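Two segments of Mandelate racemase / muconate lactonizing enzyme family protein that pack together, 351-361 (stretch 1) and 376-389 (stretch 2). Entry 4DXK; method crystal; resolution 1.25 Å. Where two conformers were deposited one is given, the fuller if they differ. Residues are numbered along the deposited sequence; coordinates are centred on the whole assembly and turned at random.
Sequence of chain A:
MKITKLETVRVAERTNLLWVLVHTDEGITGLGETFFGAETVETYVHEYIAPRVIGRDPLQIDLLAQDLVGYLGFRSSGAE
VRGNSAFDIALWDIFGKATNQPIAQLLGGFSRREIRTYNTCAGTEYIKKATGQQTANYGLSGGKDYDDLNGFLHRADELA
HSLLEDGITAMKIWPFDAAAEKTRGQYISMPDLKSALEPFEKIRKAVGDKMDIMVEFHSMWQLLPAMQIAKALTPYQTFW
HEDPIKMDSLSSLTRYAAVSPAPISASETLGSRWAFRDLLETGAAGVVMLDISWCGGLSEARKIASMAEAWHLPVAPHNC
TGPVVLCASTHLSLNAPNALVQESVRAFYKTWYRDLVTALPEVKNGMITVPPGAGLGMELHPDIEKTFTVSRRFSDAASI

Stretch 1 351-361: TWYRDLVTALP
Stretch 2, residues 376-389: LGMELHPDIEKTFT

The two stretches bury 688 Å² between them and run antiparallel where they meet, with a single beta bridge pairing Val357 and Leu380 (CA to CA 4.3 Å). Stretch 1 enters through a weakly bonded helix, about 353-356, then extends.

Gly377 has phi/psi 87/21, where a CB would jam against the preceding carbonyl; its O lies 3.6 Å from Ala359 CB. Met378 is extended (-157/154), rotamer p, t, m. Its flexible chain brings CE to 3.4 Å from Val357 CG2 (Val357 chi1 m) and 4.5 Å from Leu360 CD2. Nearby, Ala359 O is buried without a polar partner.

Glu379 (-130/167) bonds Thr358 twice. Thr358 N donates to Glu379 O (2.8 Å), and Glu379 N donates to Thr358 OG1 (3.0 Å); chi1 p on Thr358 sets the hydroxyl there. Water 2 lies 2.8 Å from Thr358 OG1 and bonds Glu379 OE1 weakly (3.4 Å). Glu379 O also meets Val357 CA at 3.2 Å.

Leu380 (-61/142; m, t) turns its apolar end to Val357, CD2 4.3 Å from Val357 CG1, and places CA 3.4 Å from Leu356 O. His381 N donates to Leu356 O (2.8 Å, 166°). His381 (-64/139) is chi1 t, with Val357 O at its ring edge, 3.5 Å from CD2; its ND1 donates to Pro382 O (3.0 Å).

Asp383 (28/63) turns the chain into the 3-10 segment 384-386. Ile384, buried and apolar, points toward stretch 1, CG2 3.7 Å from Asp355 O. Water 1 donates to Asp355 O (2.8 Å) and weakly links Thr387 OG1 (3.4 Å).

Phe388 (-121/163; chi1 m, chi2 -86°) is buried and points toward stretch 1. Its flat ring offers a face to Leu356 (m, t), whose CD2 lies 3.7 Å from the Phe388 ring centroid, a CH-pi contact. The CH groups of its edge meet two carbonyls, Asp355 O 3.6 Å from Phe388 CE2 and Trp352 O 4.0 Å from Phe388 CZ.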

# COMPACT_ATOMS: atom_id res chain seq x y z
N THR A 351 -14.36 9.57 49.76
CA THR A 351 -13.52 8.40 49.88
C THR A 351 -12.23 8.76 50.61
O THR A 351 -12.03 9.90 51.03
CB THR A 351 -13.16 7.82 48.50
OG1 THR A 351 -12.22 8.68 47.83
CG2 THR A 351 -14.41 7.67 47.64
N TRP A 352 -11.37 7.76 50.73
CA TRP A 352 -10.06 7.88 51.35
C TRP A 352 -9.16 8.90 50.63
O TRP A 352 -8.11 9.27 51.17
CB TRP A 352 -9.40 6.50 51.35
CG TRP A 352 -9.70 5.76 50.09
CD1 TRP A 352 -10.86 5.09 49.79
CD2 TRP A 352 -8.86 5.64 48.95
NE1 TRP A 352 -10.77 4.55 48.53
CE2 TRP A 352 -9.55 4.87 48.00
CE3 TRP A 352 -7.58 6.09 48.65
CZ2 TRP A 352 -9.00 4.55 46.76
CZ3 TRP A 352 -7.03 5.78 47.42
CH2 TRP A 352 -7.74 5.02 46.49
N TYR A 353 -9.56 9.34 49.43
CA TYR A 353 -8.83 10.38 48.71
C TYR A 353 -8.64 11.61 49.61
O TYR A 353 -7.56 12.19 49.66
CB TYR A 353 -9.58 10.83 47.45
CG TYR A 353 -9.34 10.06 46.17
CD1 TYR A 353 -8.80 8.78 46.17
CD2 TYR A 353 -9.67 10.62 44.94
CE1 TYR A 353 -8.60 8.08 44.98
CE2 TYR A 353 -9.47 9.93 43.75
CZ TYR A 353 -8.93 8.66 43.78
OH TYR A 353 -8.74 7.97 42.60
N ARG A 354 -9.70 12.00 50.32
CA ARG A 354 -9.65 13.21 51.13
C ARG A 354 -8.77 13.08 52.36
O ARG A 354 -8.46 14.07 53.02
CB ARG A 354 -11.06 13.67 51.52
CG ARG A 354 -11.82 12.72 52.42
CD ARG A 354 -13.15 13.33 52.85
NE ARG A 354 -14.07 12.33 53.39
CZ ARG A 354 -15.30 12.61 53.83
NH1 ARG A 354 -15.75 13.86 53.79
NH2 ARG A 354 -16.07 11.64 54.30
N ASP A 355 -8.37 11.85 52.68
CA ASP A 355 -7.49 11.60 53.81
C ASP A 355 -6.03 11.54 53.39
O ASP A 355 -5.13 11.62 54.24
CB ASP A 355 -7.87 10.30 54.50
CG ASP A 355 -9.24 10.35 55.10
OD1 ASP A 355 -9.66 11.47 55.45
OD2 ASP A 355 -9.90 9.29 55.20
N LEU A 356 -5.80 11.40 52.09
CA LEU A 356 -4.45 11.26 51.57
C LEU A 356 -3.81 12.60 51.23
O LEU A 356 -2.60 12.78 51.36
CB LEU A 356 -4.47 10.38 50.32
CG LEU A 356 -4.69 8.88 50.52
CD1 LEU A 356 -4.95 8.20 49.19
CD2 LEU A 356 -3.49 8.26 51.22
N VAL A 357 -4.63 13.55 50.77
CA VAL A 357 -4.13 14.81 50.26
C VAL A 357 -4.89 16.00 50.82
O VAL A 357 -5.98 15.83 51.38
CB VAL A 357 -4.17 14.86 48.72
CG1 VAL A 357 -3.19 13.85 48.12
CG2 VAL A 357 -5.58 14.59 48.23
N THR A 358 -4.33 17.20 50.67
CA THR A 358 -4.87 18.39 51.32
C THR A 358 -6.05 19.02 50.58
O THR A 358 -6.82 19.79 51.17
CB THR A 358 -3.80 19.47 51.46
OG1 THR A 358 -3.22 19.73 50.17
CG2 THR A 358 -2.72 19.04 52.44
N ALA A 359 -6.19 18.71 49.30
CA ALA A 359 -7.26 19.27 48.48
C ALA A 359 -7.48 18.35 47.30
O ALA A 359 -6.58 17.60 46.92
CB ALA A 359 -6.90 20.67 48.01
N LEU A 360 -8.66 18.44 46.71
CA LEU A 360 -9.04 17.57 45.60
C LEU A 360 -9.67 18.36 44.48
O LEU A 360 -10.21 19.44 44.71
CB LEU A 360 -10.05 16.52 46.08
CG LEU A 360 -9.52 15.43 47.01
CD1 LEU A 360 -10.66 14.63 47.62
CD2 LEU A 360 -8.58 14.51 46.24
N PRO A 361 -9.61 17.83 43.25
CA PRO A 361 -10.41 18.40 42.16
C PRO A 361 -11.87 18.37 42.59
O PRO A 361 -12.26 17.47 43.34
CB PRO A 361 -10.18 17.43 41.01
CG PRO A 361 -8.91 16.73 41.33
CD PRO A 361 -8.85 16.65 42.82
N LEU A 376 0.22 21.33 41.37
CA LEU A 376 -0.99 20.50 41.40
C LEU A 376 -2.14 21.19 42.11
O LEU A 376 -3.30 20.99 41.75
CB LEU A 376 -0.71 19.19 42.16
CG LEU A 376 0.27 18.20 41.55
CD1 LEU A 376 0.75 17.22 42.62
CD2 LEU A 376 -0.40 17.45 40.40
N GLY A 377 -1.81 21.96 43.14
CA GLY A 377 -2.82 22.49 44.05
C GLY A 377 -3.13 21.53 45.19
O GLY A 377 -4.20 21.62 45.82
N MET A 378 -2.22 20.61 45.48
CA MET A 378 -2.41 19.69 46.59
C MET A 378 -1.09 19.15 47.09
O MET A 378 -0.10 19.11 46.35
CB MET A 378 -3.28 18.51 46.15
CG MET A 378 -2.48 17.52 45.33
SD MET A 378 -3.30 16.47 44.14
CE MET A 378 -4.37 15.47 45.14
N GLU A 379 -1.07 18.77 48.37
CA GLU A 379 0.07 18.13 49.02
C GLU A 379 -0.44 16.88 49.75
O GLU A 379 -1.64 16.71 49.90
CB GLU A 379 0.71 19.09 50.03
CG GLU A 379 1.53 20.24 49.43
CD GLU A 379 0.68 21.30 48.74
OE1 GLU A 379 -0.40 21.66 49.28
OE2 GLU A 379 1.09 21.79 47.67
N LEU A 380 0.46 16.00 50.18
CA LEU A 380 0.06 14.91 51.07
C LEU A 380 -0.50 15.52 52.35
O LEU A 380 -0.02 16.55 52.84
CB LEU A 380 1.22 13.97 51.38
CG LEU A 380 1.65 13.04 50.24
CD1 LEU A 380 2.70 12.06 50.73
CD2 LEU A 380 0.46 12.29 49.65
N HIS A 381 -1.54 14.88 52.87
CA HIS A 381 -2.23 15.38 54.05
C HIS A 381 -1.28 15.36 55.24
O HIS A 381 -0.50 14.41 55.39
CB HIS A 381 -3.45 14.51 54.32
CG HIS A 381 -4.49 15.15 55.18
ND1 HIS A 381 -4.33 15.30 56.55
CD2 HIS A 381 -5.70 15.67 54.88
CE1 HIS A 381 -5.40 15.89 57.05
NE2 HIS A 381 -6.25 16.13 56.06
N PRO A 382 -1.30 16.40 56.09
CA PRO A 382 -0.41 16.38 57.26
C PRO A 382 -0.72 15.18 58.15
O PRO A 382 -1.87 14.74 58.19
CB PRO A 382 -0.72 17.70 57.97
CG PRO A 382 -2.00 18.19 57.39
CD PRO A 382 -2.05 17.67 55.99
N ASP A 383 0.31 14.69 58.85
CA ASP A 383 0.28 13.43 59.59
C ASP A 383 -0.67 12.36 59.04
O ASP A 383 -1.63 11.96 59.71
CB ASP A 383 0.06 13.62 61.09
CG ASP A 383 0.81 12.58 61.92
OD1 ASP A 383 2.05 12.48 61.76
OD2 ASP A 383 0.17 11.85 62.70
N ILE A 384 -0.41 11.90 57.82
CA ILE A 384 -1.19 10.81 57.24
C ILE A 384 -0.97 9.53 58.05
O ILE A 384 -1.73 8.57 57.92
CB ILE A 384 -0.80 10.51 55.78
CG1 ILE A 384 0.72 10.56 55.62
CG2 ILE A 384 -1.49 11.47 54.83
CD1 ILE A 384 1.23 9.90 54.36
N GLU A 385 0.07 9.54 58.87
CA GLU A 385 0.36 8.40 59.74
C GLU A 385 -0.76 8.12 60.75
O GLU A 385 -0.79 7.06 61.37
CB GLU A 385 1.66 8.63 60.52
CG GLU A 385 2.96 8.46 59.73
CD GLU A 385 3.41 9.74 59.06
OE1 GLU A 385 2.63 10.72 59.05
OE2 GLU A 385 4.56 9.79 58.55
N LYS A 386 -1.68 9.07 60.92
CA LYS A 386 -2.79 8.91 61.86
C LYS A 386 -3.93 8.10 61.25
O LYS A 386 -4.70 7.45 61.97
CB LYS A 386 -3.32 10.27 62.32
CG LYS A 386 -2.59 10.84 63.53
CD LYS A 386 -3.05 12.26 63.86
CE LYS A 386 -2.02 12.96 64.75
NZ LYS A 386 -1.48 12.05 65.79
N THR A 387 -4.03 8.13 59.93
CA THR A 387 -5.14 7.48 59.22
C THR A 387 -4.66 6.22 58.51
O THR A 387 -5.41 5.25 58.36
CB THR A 387 -5.77 8.45 58.20
OG1 THR A 387 -6.20 9.64 58.88
CG2 THR A 387 -6.95 7.81 57.50
N PHE A 388 -3.41 6.24 58.08
CA PHE A 388 -2.86 5.15 57.28
C PHE A 388 -1.65 4.50 57.95
O PHE A 388 -1.05 5.05 58.87
CB PHE A 388 -2.46 5.65 55.88
CG PHE A 388 -3.62 6.17 55.08
CD1 PHE A 388 -4.39 5.32 54.31
CD2 PHE A 388 -3.94 7.53 55.08
CE1 PHE A 388 -5.46 5.79 53.57
CE2 PHE A 388 -5.00 8.01 54.35
CZ PHE A 388 -5.77 7.14 53.59
N THR A 389 -1.30 3.30 57.48
CA THR A 389 -0.08 2.64 57.91
C THR A 389 0.97 2.97 56.86
O THR A 389 1.01 2.37 55.78
CB THR A 389 -0.29 1.13 58.00
OG1 THR A 389 -1.40 0.85 58.85
CG2 THR A 389 0.96 0.46 58.56
O HOH W 1 -5.47 12.32 56.95
O HOH W 2 -3.72 22.41 49.47